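Local atomic coordinates of probable transcriptional regulator (Pseudomonas aeruginosa, PDB entry 2ESN), a protein that probably acts as a LysR-type transcriptional regulator, pairing a helix-turn-helix DNA-binding domain with a periplasmic-binding-protein-like domain for an effector not yet identified. Residues V104-T108 with L134-E138; D109-F113 with P234-A238; D152-D158 with Y278-S284; A170-F174 with L301-S307. All coordinates share one frame. Residue numbers count along the deposited sequence, not the author numbering.

Interaction 1. Residues V104-T108 with L134-E138; sequences VFAAT and LVNAE
Two neighbouring parallel strands meet here, with axes 4.7 Å apart at closest approach and N-to-C directions 37° apart. Val104, extended with chi1 t, brings CG1 to 4.3 Å from Val135 CG1. Phe105 (phi/psi -118/145) pairs with Leu134, CA to CA 4.8 Å, and both side chains lie on one face of the sheet, Phe105 CB 4.0 Å from Leu134 CG. Phe105 O accepts a hydrogen bond from Val135 N at 2.9 Å and a CA-H...O contact from Leu134 CA at 3.2 Å. Ala106 pairs with Val135 (CA to CA 5.0 Å) on the other face, and its CB lies 3.9 Å from Ala137 CB. Ala107 N donates to Val135 O at 3.0 Å, while Ala107 CB sits 3.7 Å from Leu134 CD2. Beyond this the strands separate, and a water bonds to Ala107 O at 3.1 Å and weakly to Ala137 N at 3.5 Å. Thr108 occupies the N-cap position before helix 109-126. The pair forms the two strands of a beta-alpha-beta unit, whose helix covers Leu134; Asn136 N bonds to Asn210 of the second subunit. Val135 supplies both donor and acceptor, so the bonding fixes the parallel register, with apolar side chains, alanines among them, completing the contact.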
# COMPACT_ATOMS: atom_id res chain seq x y z
N VAL C 104 -5.63 4.86 -20.64
CA VAL C 104 -5.37 3.69 -19.77
C VAL C 104 -6.72 3.09 -19.41
O VAL C 104 -7.60 3.78 -18.92
CB VAL C 104 -4.57 4.02 -18.48
CG1 VAL C 104 -4.34 2.72 -17.58
CG2 VAL C 104 -3.23 4.70 -18.82
N PHE C 105 -6.91 1.82 -19.79
CA PHE C 105 -8.16 1.14 -19.53
C PHE C 105 -7.87 -0.05 -18.62
O PHE C 105 -6.84 -0.68 -18.75
CB PHE C 105 -8.80 0.56 -20.83
CG PHE C 105 -9.39 1.58 -21.77
CD1 PHE C 105 -10.75 1.64 -21.95
CD2 PHE C 105 -8.57 2.39 -22.55
CE1 PHE C 105 -11.33 2.55 -22.87
CE2 PHE C 105 -9.14 3.28 -23.54
CZ PHE C 105 -10.53 3.36 -23.65
N ALA C 106 -8.82 -0.34 -17.72
CA ALA C 106 -8.83 -1.49 -16.85
C ALA C 106 -9.69 -2.41 -17.62
O ALA C 106 -10.73 -2.02 -18.14
CB ALA C 106 -9.55 -1.18 -15.56
N ALA C 107 -9.26 -3.66 -17.73
CA ALA C 107 -9.90 -4.50 -18.78
C ALA C 107 -9.73 -5.95 -18.44
O ALA C 107 -8.98 -6.27 -17.49
CB ALA C 107 -9.25 -4.22 -20.13
N THR C 108 -10.42 -6.80 -19.21
CA THR C 108 -10.13 -8.22 -19.14
C THR C 108 -9.63 -8.72 -20.53
O THR C 108 -9.64 -7.95 -21.48
CB THR C 108 -11.37 -9.01 -18.73
OG1 THR C 108 -12.41 -8.77 -19.67
CG2 THR C 108 -11.83 -8.60 -17.32
N LEU C 134 -3.76 -1.11 -21.64
CA LEU C 134 -4.79 -1.92 -20.93
C LEU C 134 -4.12 -2.66 -19.80
O LEU C 134 -3.07 -3.18 -19.99
CB LEU C 134 -5.48 -2.91 -21.83
CG LEU C 134 -6.73 -2.41 -22.50
CD1 LEU C 134 -6.35 -1.28 -23.47
CD2 LEU C 134 -7.34 -3.65 -23.20
N VAL C 135 -4.74 -2.65 -18.62
CA VAL C 135 -4.14 -3.25 -17.43
C VAL C 135 -5.12 -4.24 -16.84
O VAL C 135 -6.35 -4.06 -16.94
CB VAL C 135 -3.74 -2.14 -16.34
CG1 VAL C 135 -2.71 -1.19 -16.91
CG2 VAL C 135 -4.95 -1.35 -15.82
N ASN C 136 -4.59 -5.30 -16.23
CA ASN C 136 -5.43 -6.22 -15.43
C ASN C 136 -5.64 -5.54 -14.08
O ASN C 136 -4.70 -5.38 -13.34
CB ASN C 136 -4.69 -7.56 -15.14
CG ASN C 136 -4.61 -8.48 -16.37
OD1 ASN C 136 -5.52 -8.54 -17.23
ND2 ASN C 136 -3.49 -9.22 -16.45
N ALA C 137 -6.83 -5.07 -13.80
CA ALA C 137 -7.07 -4.48 -12.50
C ALA C 137 -7.58 -5.54 -11.49
O ALA C 137 -8.19 -6.56 -11.90
CB ALA C 137 -8.10 -3.37 -12.64
N GLU C 138 -7.42 -5.26 -10.18
CA GLU C 138 -7.78 -6.25 -9.15
C GLU C 138 -9.29 -6.41 -8.99
O GLU C 138 -9.76 -7.47 -8.55
CB GLU C 138 -7.05 -5.98 -7.82
CG GLU C 138 -5.50 -5.92 -7.99
CD GLU C 138 -4.74 -7.16 -7.42
OE1 GLU C 138 -5.29 -7.86 -6.52
OE2 GLU C 138 -3.58 -7.43 -7.85
O HOH W 1 -10.14 -5.13 -14.81

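Interaction 2. Residues D109-F113 with P234-A238; sequences DYTAF and PTVLA
This is a buried contact between the N-terminal ends of two helices, a side-chain-to-backbone hydrogen-bonded contact joining helix 109-126 to helix 236-244 within the periplasmic-binding-protein-like domain of a LysR-type regulator. Residues 109-113 form the first turn of their helix, with Phe113 N bonded to Asp109 O at 3.0 Å. Across the contact, Pro234 and Thr235 lead into the helix that starts at Val236; Thr235 holds the N-cap position without a capping bond from its side chain. Asp109, with chi1 p, points its carboxylate at the first two backbone amides of that helix: Val236 N donates to OD1 of Asp109 at 3.2 Å, and Leu237 N to OD2 of Asp109 at 3.0 Å, the position of OD2 being less certain. Apolar groups flank the carboxylate, Tyr110 CB 3.8 Å from Val236 CG2 and Phe113 CB 4.1 Å from Leu237 CD1. Leu237 also packs on Leu237 of the second subunit, so the contact is part of a subunit interface. A water accepts from Asp109 N and donates to Pro234 O, both at 2.9 Å.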
# COMPACT_ATOMS: atom_id res chain seq x y z
N ASP C 109 -9.25 -10.00 -20.66
CA ASP C 109 -8.97 -10.50 -21.99
C ASP C 109 -10.24 -10.40 -22.86
O ASP C 109 -10.16 -10.02 -24.00
CB ASP C 109 -8.36 -11.91 -21.96
CG ASP C 109 -9.40 -13.01 -21.98
OD1 ASP C 109 -10.39 -12.87 -21.22
OD2 ASP C 109 -9.24 -13.94 -22.79
N TYR C 110 -11.42 -10.65 -22.32
CA TYR C 110 -12.61 -10.57 -23.16
C TYR C 110 -12.88 -9.17 -23.68
O TYR C 110 -13.17 -8.99 -24.83
CB TYR C 110 -13.87 -11.18 -22.52
CG TYR C 110 -15.04 -10.99 -23.42
CD1 TYR C 110 -15.01 -11.48 -24.69
CD2 TYR C 110 -16.18 -10.31 -23.00
CE1 TYR C 110 -16.06 -11.31 -25.58
CE2 TYR C 110 -17.25 -10.14 -23.89
CZ TYR C 110 -17.15 -10.62 -25.19
OH TYR C 110 -18.16 -10.42 -26.14
N THR C 111 -12.80 -8.15 -22.83
CA THR C 111 -13.17 -6.82 -23.22
C THR C 111 -12.05 -6.21 -24.10
O THR C 111 -12.31 -5.43 -24.99
CB THR C 111 -13.55 -5.91 -21.98
OG1 THR C 111 -12.48 -5.93 -21.02
CG2 THR C 111 -14.88 -6.33 -21.30
N ALA C 112 -10.81 -6.57 -23.85
CA ALA C 112 -9.73 -6.18 -24.76
C ALA C 112 -9.99 -6.75 -26.17
O ALA C 112 -9.89 -6.05 -27.19
CB ALA C 112 -8.36 -6.65 -24.20
N PHE C 113 -10.35 -8.03 -26.21
CA PHE C 113 -10.71 -8.66 -27.46
C PHE C 113 -11.87 -8.00 -28.16
O PHE C 113 -11.84 -7.87 -29.42
CB PHE C 113 -11.01 -10.17 -27.22
CG PHE C 113 -11.88 -10.81 -28.30
CD1 PHE C 113 -11.34 -11.31 -29.47
CD2 PHE C 113 -13.25 -10.87 -28.13
CE1 PHE C 113 -12.19 -11.90 -30.43
CE2 PHE C 113 -14.07 -11.42 -29.08
CZ PHE C 113 -13.54 -11.96 -30.24
N PRO C 234 -9.03 -16.89 -15.62
CA PRO C 234 -9.50 -15.53 -15.83
C PRO C 234 -9.70 -15.17 -17.31
O PRO C 234 -10.27 -14.10 -17.61
CB PRO C 234 -8.33 -14.69 -15.21
CG PRO C 234 -7.27 -15.66 -14.79
CD PRO C 234 -7.57 -16.97 -15.37
N THR C 235 -9.24 -16.03 -18.22
CA THR C 235 -9.20 -15.77 -19.68
C THR C 235 -10.30 -16.59 -20.40
O THR C 235 -10.18 -17.82 -20.43
CB THR C 235 -8.00 -16.51 -20.34
OG1 THR C 235 -6.93 -16.80 -19.45
CG2 THR C 235 -7.59 -16.00 -21.63
N VAL C 236 -11.25 -15.92 -21.07
CA VAL C 236 -12.22 -16.53 -21.99
C VAL C 236 -11.54 -17.17 -23.20
O VAL C 236 -11.90 -18.29 -23.61
CB VAL C 236 -13.24 -15.48 -22.50
CG1 VAL C 236 -14.43 -16.16 -23.22
CG2 VAL C 236 -13.81 -14.81 -21.39
N LEU C 237 -10.52 -16.51 -23.76
CA LEU C 237 -9.99 -16.99 -25.00
C LEU C 237 -9.18 -18.26 -24.78
O LEU C 237 -9.34 -19.20 -25.55
CB LEU C 237 -9.23 -15.90 -25.79
CG LEU C 237 -9.98 -14.65 -26.27
CD1 LEU C 237 -8.97 -13.72 -27.07
CD2 LEU C 237 -11.25 -14.96 -27.08
N ALA C 238 -8.36 -18.32 -23.74
CA ALA C 238 -7.73 -19.59 -23.42
C ALA C 238 -8.79 -20.66 -23.06
O ALA C 238 -8.58 -21.82 -23.34
CB ALA C 238 -6.70 -19.44 -22.32
O HOH W 2 -9.10 -11.57 -18.21

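Interaction 3. Residues D152-D158 with Y278-S284; sequences DFALGYD and YVLRLYS
Antiparallel strands 153-157 and 278-284 run side by side in the mixed sheet of the periplasmic-binding-protein-like (LysR substrate-binding) domain, their axes 4.4 Å apart at closest approach and their directions at 163°. Tyr278 (chi1 p) lays CB over the face of the Tyr157 ring in a CH-pi contact, 3.7 Å from its centroid, while its OH bonds to Asp176 and Tyr110. At Val279 the strands have parted enough for two waters: one accepts from Val279 N at 2.9 Å and donates to Asp158 O at 3.2 Å, the other donates to Val279 O at 2.6 Å and accepts from Asp158 N at 2.7 Å. Leu280 CD2 lies 3.8 Å from Tyr157 CD1, at the edge of that ring. Arg281 and Gly156 form a hydrogen-bonded pair, Arg281 N to Gly156 O 2.6 Å and Gly156 N to Arg281 O 3.3 Å. The Arg281 NH1 to Asp158 OD2 salt bridge is modelled at a very short 2.4 Å, OD2 being less surely placed; NE pairs with Asp172. Leu282, in a non-hydrogen-bonded pair with Leu155, places CD1 3.6 Å from both Leu155 CD2 and Phe153 CD2, on the face covered by helix 293-303. Tyr283 N donates to Ala154 O at 2.8 Å and Ala154 N to Tyr283 O at 2.9 Å. With chi1 m, the Tyr283 ring passes edge-on beside Gly156, and Tyr283 OH donates to Asp158 OD1 at 2.8 Å.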
# COMPACT_ATOMS: atom_id res chain seq x y z
N ASP C 152 -8.05 5.99 -16.90
CA ASP C 152 -9.04 6.82 -17.56
C ASP C 152 -10.39 6.13 -17.54
O ASP C 152 -11.39 6.75 -17.25
CB ASP C 152 -8.58 7.13 -19.02
CG ASP C 152 -7.27 7.93 -19.08
OD1 ASP C 152 -7.28 9.11 -18.73
OD2 ASP C 152 -6.20 7.41 -19.43
N PHE C 153 -10.41 4.83 -17.82
CA PHE C 153 -11.66 4.11 -18.04
C PHE C 153 -11.58 2.65 -17.57
O PHE C 153 -10.51 2.09 -17.46
CB PHE C 153 -11.98 4.04 -19.54
CG PHE C 153 -12.24 5.35 -20.20
CD1 PHE C 153 -11.25 5.95 -20.97
CD2 PHE C 153 -13.47 5.96 -20.10
CE1 PHE C 153 -11.48 7.17 -21.63
CE2 PHE C 153 -13.71 7.22 -20.70
CZ PHE C 153 -12.74 7.81 -21.49
N ALA C 154 -12.73 2.03 -17.37
CA ALA C 154 -12.78 0.61 -17.04
C ALA C 154 -13.81 -0.02 -17.93
O ALA C 154 -14.74 0.65 -18.37
CB ALA C 154 -13.10 0.40 -15.56
N LEU C 155 -13.62 -1.30 -18.24
CA LEU C 155 -14.55 -2.01 -19.13
C LEU C 155 -15.16 -3.20 -18.39
O LEU C 155 -14.49 -3.81 -17.55
CB LEU C 155 -13.78 -2.57 -20.35
CG LEU C 155 -12.94 -1.60 -21.20
CD1 LEU C 155 -12.22 -2.33 -22.36
CD2 LEU C 155 -13.86 -0.50 -21.77
N GLY C 156 -16.41 -3.53 -18.71
CA GLY C 156 -17.06 -4.73 -18.15
C GLY C 156 -18.55 -4.66 -18.43
O GLY C 156 -18.98 -3.89 -19.27
N TYR C 157 -19.34 -5.46 -17.75
CA TYR C 157 -20.80 -5.37 -17.80
C TYR C 157 -21.42 -5.37 -16.38
O TYR C 157 -20.76 -5.75 -15.40
CB TYR C 157 -21.40 -6.43 -18.77
CG TYR C 157 -21.39 -7.93 -18.38
CD1 TYR C 157 -20.40 -8.81 -18.91
CD2 TYR C 157 -22.42 -8.48 -17.58
CE1 TYR C 157 -20.41 -10.20 -18.63
CE2 TYR C 157 -22.47 -9.88 -17.29
CZ TYR C 157 -21.45 -10.73 -17.80
OH TYR C 157 -21.48 -12.09 -17.48
N ASP C 158 -22.67 -4.89 -16.27
CA ASP C 158 -23.34 -4.84 -14.94
C ASP C 158 -24.03 -6.15 -14.76
O ASP C 158 -24.78 -6.57 -15.63
CB ASP C 158 -24.42 -3.73 -14.79
CG ASP C 158 -23.89 -2.30 -15.06
OD1 ASP C 158 -22.74 -1.94 -14.66
OD2 ASP C 158 -24.66 -1.52 -15.66
N TYR C 278 -26.00 -9.68 -22.02
CA TYR C 278 -25.12 -8.76 -21.32
C TYR C 278 -24.92 -7.54 -22.19
O TYR C 278 -25.11 -7.55 -23.43
CB TYR C 278 -23.80 -9.44 -20.93
CG TYR C 278 -22.92 -9.81 -22.11
CD1 TYR C 278 -23.03 -11.06 -22.74
CD2 TYR C 278 -21.96 -8.90 -22.59
CE1 TYR C 278 -22.18 -11.40 -23.82
CE2 TYR C 278 -21.12 -9.23 -23.67
CZ TYR C 278 -21.24 -10.47 -24.30
OH TYR C 278 -20.41 -10.77 -25.38
N VAL C 279 -24.57 -6.45 -21.52
CA VAL C 279 -24.27 -5.23 -22.22
C VAL C 279 -22.93 -4.79 -21.68
O VAL C 279 -22.82 -4.59 -20.45
CB VAL C 279 -25.37 -4.14 -21.98
CG1 VAL C 279 -25.01 -2.85 -22.69
CG2 VAL C 279 -26.70 -4.65 -22.51
N LEU C 280 -21.92 -4.71 -22.56
CA LEU C 280 -20.56 -4.30 -22.13
C LEU C 280 -20.55 -2.78 -22.02
O LEU C 280 -21.20 -2.11 -22.80
CB LEU C 280 -19.48 -4.74 -23.13
CG LEU C 280 -19.20 -6.25 -23.30
CD1 LEU C 280 -17.96 -6.42 -24.17
CD2 LEU C 280 -18.97 -6.94 -21.95
N ARG C 281 -19.82 -2.25 -21.06
CA ARG C 281 -19.86 -0.82 -20.87
C ARG C 281 -18.54 -0.21 -20.55
O ARG C 281 -17.55 -0.86 -20.24
CB ARG C 281 -20.95 -0.39 -19.86
CG ARG C 281 -21.14 -1.31 -18.73
CD ARG C 281 -22.60 -1.41 -18.37
NE ARG C 281 -23.15 -0.11 -18.04
CZ ARG C 281 -24.44 0.12 -17.82
NH1 ARG C 281 -25.32 -0.88 -17.91
NH2 ARG C 281 -24.83 1.36 -17.51
N LEU C 282 -18.54 1.10 -20.73
CA LEU C 282 -17.36 1.88 -20.53
C LEU C 282 -17.66 2.69 -19.28
O LEU C 282 -18.60 3.47 -19.27
CB LEU C 282 -17.17 2.77 -21.77
CG LEU C 282 -16.03 3.77 -21.69
CD1 LEU C 282 -14.71 2.98 -21.74
CD2 LEU C 282 -16.13 4.89 -22.79
N TYR C 283 -16.89 2.47 -18.23
CA TYR C 283 -17.03 3.21 -17.00
C TYR C 283 -15.97 4.30 -16.83
O TYR C 283 -14.79 4.11 -17.17
CB TYR C 283 -16.93 2.30 -15.81
CG TYR C 283 -17.83 1.10 -15.82
CD1 TYR C 283 -17.36 -0.13 -16.33
CD2 TYR C 283 -19.12 1.14 -15.25
CE1 TYR C 283 -18.14 -1.25 -16.32
CE2 TYR C 283 -19.92 -0.00 -15.24
CZ TYR C 283 -19.42 -1.20 -15.78
OH TYR C 283 -20.18 -2.36 -15.79
N SER C 284 -16.42 5.45 -16.30
CA SER C 284 -15.55 6.52 -15.90
C SER C 284 -16.11 7.27 -14.68
O SER C 284 -17.32 7.19 -14.37
CB SER C 284 -15.32 7.52 -17.03
OG SER C 284 -16.58 7.98 -17.45
O HOH W 3 -25.49 -6.57 -18.76
O HOH W 4 -24.36 -4.25 -18.34

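Interaction 4. Residues A170-F174 with L301-S307; sequences AHDWF and LKGLDIS
Two apolar side chains of the C-terminal segment, Leu301 and Ile306, fit against two large rings of strand 170-174. Trp173, with chi1 p and chi2 -82°, presents one face of its indole to Leu301, whose CD2 lies 4.1 Å from the centroid of the five-membered ring and 15° off its normal, a CH-pi contact. The rim of the same indole abuts Ile306, with CE3 of Trp173 3.6 Å from CD1 of Ile306. Ile306 (chi1 m, chi2 m) is also the bump under the next ring: its CG2 sits over the Phe174 face, 3.8 Å from the centroid and 14° off the normal, and its CB is 3.6 Å from Phe174 CD1. The branched side chain thereby wedges between the Trp173 edge and the Phe174 face. In the periplasmic-binding-protein-like fold of this LysR-type regulator, the contact lays the end of helix 293-303 and the closing tail of the modelled chain along the sheet strand 168-183, while Trp173 also packs on Leu115 of helix 109-126. Phe174 adopts chi1 t, and its ring edge faces Ser307, with CE1 of Phe174 4.0 Å from OG of Ser307. At the other end, Lys302 reaches back beside the strand to bring NZ within 3.6 Å of His171 NE2.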
# COMPACT_ATOMS: atom_id res chain seq x y z
N ALA C 170 -21.38 5.34 -16.67
CA ALA C 170 -21.20 4.21 -17.57
C ALA C 170 -21.86 4.51 -18.93
O ALA C 170 -22.88 5.21 -19.00
CB ALA C 170 -21.81 2.98 -16.97
N HIS C 171 -21.26 4.00 -20.01
CA HIS C 171 -21.85 4.12 -21.33
C HIS C 171 -21.80 2.77 -22.01
O HIS C 171 -20.72 2.15 -22.12
CB HIS C 171 -21.13 5.19 -22.15
CG HIS C 171 -21.43 6.59 -21.71
ND1 HIS C 171 -20.66 7.27 -20.78
CD2 HIS C 171 -22.43 7.44 -22.07
CE1 HIS C 171 -21.17 8.48 -20.60
NE2 HIS C 171 -22.24 8.61 -21.37
N ASP C 172 -22.94 2.34 -22.52
CA ASP C 172 -23.03 1.04 -23.18
C ASP C 172 -22.38 1.02 -24.54
O ASP C 172 -22.54 1.99 -25.32
CB ASP C 172 -24.48 0.62 -23.26
CG ASP C 172 -25.10 0.53 -21.89
OD1 ASP C 172 -24.38 0.28 -20.89
OD2 ASP C 172 -26.32 0.73 -21.81
N TRP C 173 -21.62 -0.03 -24.83
CA TRP C 173 -21.04 -0.16 -26.19
C TRP C 173 -21.26 -1.46 -27.02
O TRP C 173 -20.97 -1.49 -28.23
CB TRP C 173 -19.57 0.30 -26.21
CG TRP C 173 -18.68 -0.46 -25.28
CD1 TRP C 173 -18.53 -0.23 -23.95
CD2 TRP C 173 -17.80 -1.58 -25.61
NE1 TRP C 173 -17.63 -1.14 -23.42
CE2 TRP C 173 -17.15 -1.95 -24.42
CE3 TRP C 173 -17.52 -2.29 -26.79
CZ2 TRP C 173 -16.19 -3.03 -24.37
CZ3 TRP C 173 -16.59 -3.35 -26.75
CH2 TRP C 173 -15.95 -3.72 -25.54
N PHE C 174 -21.78 -2.50 -26.38
CA PHE C 174 -22.00 -3.78 -27.06
C PHE C 174 -22.99 -4.65 -26.30
O PHE C 174 -22.73 -5.01 -25.13
CB PHE C 174 -20.68 -4.55 -27.15
CG PHE C 174 -20.76 -5.81 -27.99
CD1 PHE C 174 -21.29 -5.78 -29.28
CD2 PHE C 174 -20.29 -7.02 -27.49
CE1 PHE C 174 -21.36 -6.97 -30.07
CE2 PHE C 174 -20.33 -8.18 -28.25
CZ PHE C 174 -20.87 -8.17 -29.56
N LEU C 301 -16.52 5.38 -28.83
CA LEU C 301 -17.22 4.09 -28.67
C LEU C 301 -18.71 4.15 -29.06
O LEU C 301 -19.33 3.11 -29.31
CB LEU C 301 -17.08 3.57 -27.26
CG LEU C 301 -15.81 2.77 -26.97
CD1 LEU C 301 -14.59 3.59 -27.25
CD2 LEU C 301 -15.77 2.21 -25.52
N LYS C 302 -19.24 5.36 -29.16
CA LYS C 302 -20.67 5.55 -29.30
C LYS C 302 -21.18 4.87 -30.52
O LYS C 302 -21.95 3.91 -30.40
CB LYS C 302 -21.13 7.03 -29.15
CG LYS C 302 -21.69 7.27 -27.71
CD LYS C 302 -21.59 8.71 -27.15
CE LYS C 302 -22.04 8.68 -25.66
NZ LYS C 302 -21.59 9.83 -24.73
N GLY C 303 -20.71 5.27 -31.70
CA GLY C 303 -21.16 4.58 -32.90
C GLY C 303 -20.33 3.36 -33.30
O GLY C 303 -20.66 2.70 -34.29
N LEU C 304 -19.26 3.07 -32.55
CA LEU C 304 -18.34 1.95 -32.89
C LEU C 304 -18.98 0.58 -33.29
O LEU C 304 -19.74 0.02 -32.51
CB LEU C 304 -17.30 1.76 -31.78
CG LEU C 304 -16.13 0.83 -32.15
CD1 LEU C 304 -15.20 1.36 -33.30
CD2 LEU C 304 -15.34 0.52 -30.92
N ASP C 305 -18.65 0.04 -34.47
CA ASP C 305 -19.14 -1.32 -34.91
C ASP C 305 -18.23 -2.43 -34.38
O ASP C 305 -17.05 -2.56 -34.78
CB ASP C 305 -19.33 -1.43 -36.45
CG ASP C 305 -19.57 -2.93 -36.96
OD1 ASP C 305 -20.27 -3.78 -36.30
OD2 ASP C 305 -19.06 -3.24 -38.08
N ILE C 306 -18.80 -3.24 -33.49
CA ILE C 306 -18.06 -4.24 -32.74
C ILE C 306 -18.10 -5.53 -33.53
O ILE C 306 -17.11 -6.26 -33.60
CB ILE C 306 -18.66 -4.44 -31.30
CG1 ILE C 306 -18.81 -3.09 -30.59
CG2 ILE C 306 -17.81 -5.44 -30.42
CD1 ILE C 306 -17.46 -2.33 -30.43
N SER C 307 -19.24 -5.77 -34.17
CA SER C 307 -19.60 -7.13 -34.66
C SER C 307 -18.69 -7.64 -35.80
O SER C 307 -18.36 -8.84 -35.85
CB SER C 307 -21.11 -7.19 -35.03
OG SER C 307 -21.91 -6.52 -34.04

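How the interactions relate
From the N terminus, strand 102-107 enters interaction 1, which closes the short beta-alpha-beta loop through helix 109-126. The start of that helix belongs to interaction 2, whose long loop to 234-238 crosses interaction 1. Interaction 3 opens after interaction 1 has closed, yet its strand 153-157 lies beside 102-107, with Ala106 N bonded to Phe153 O at 3.0 Å. It crosses interaction 2, and the two meet through the hydroxyls of Tyr110 and Tyr278. Interaction 4 opens within the span of interaction 3 and closes after it, bringing the C-terminal tail to strand 168-183, which flanks 278-285. Interactions 1 and 2 also touch the second subunit.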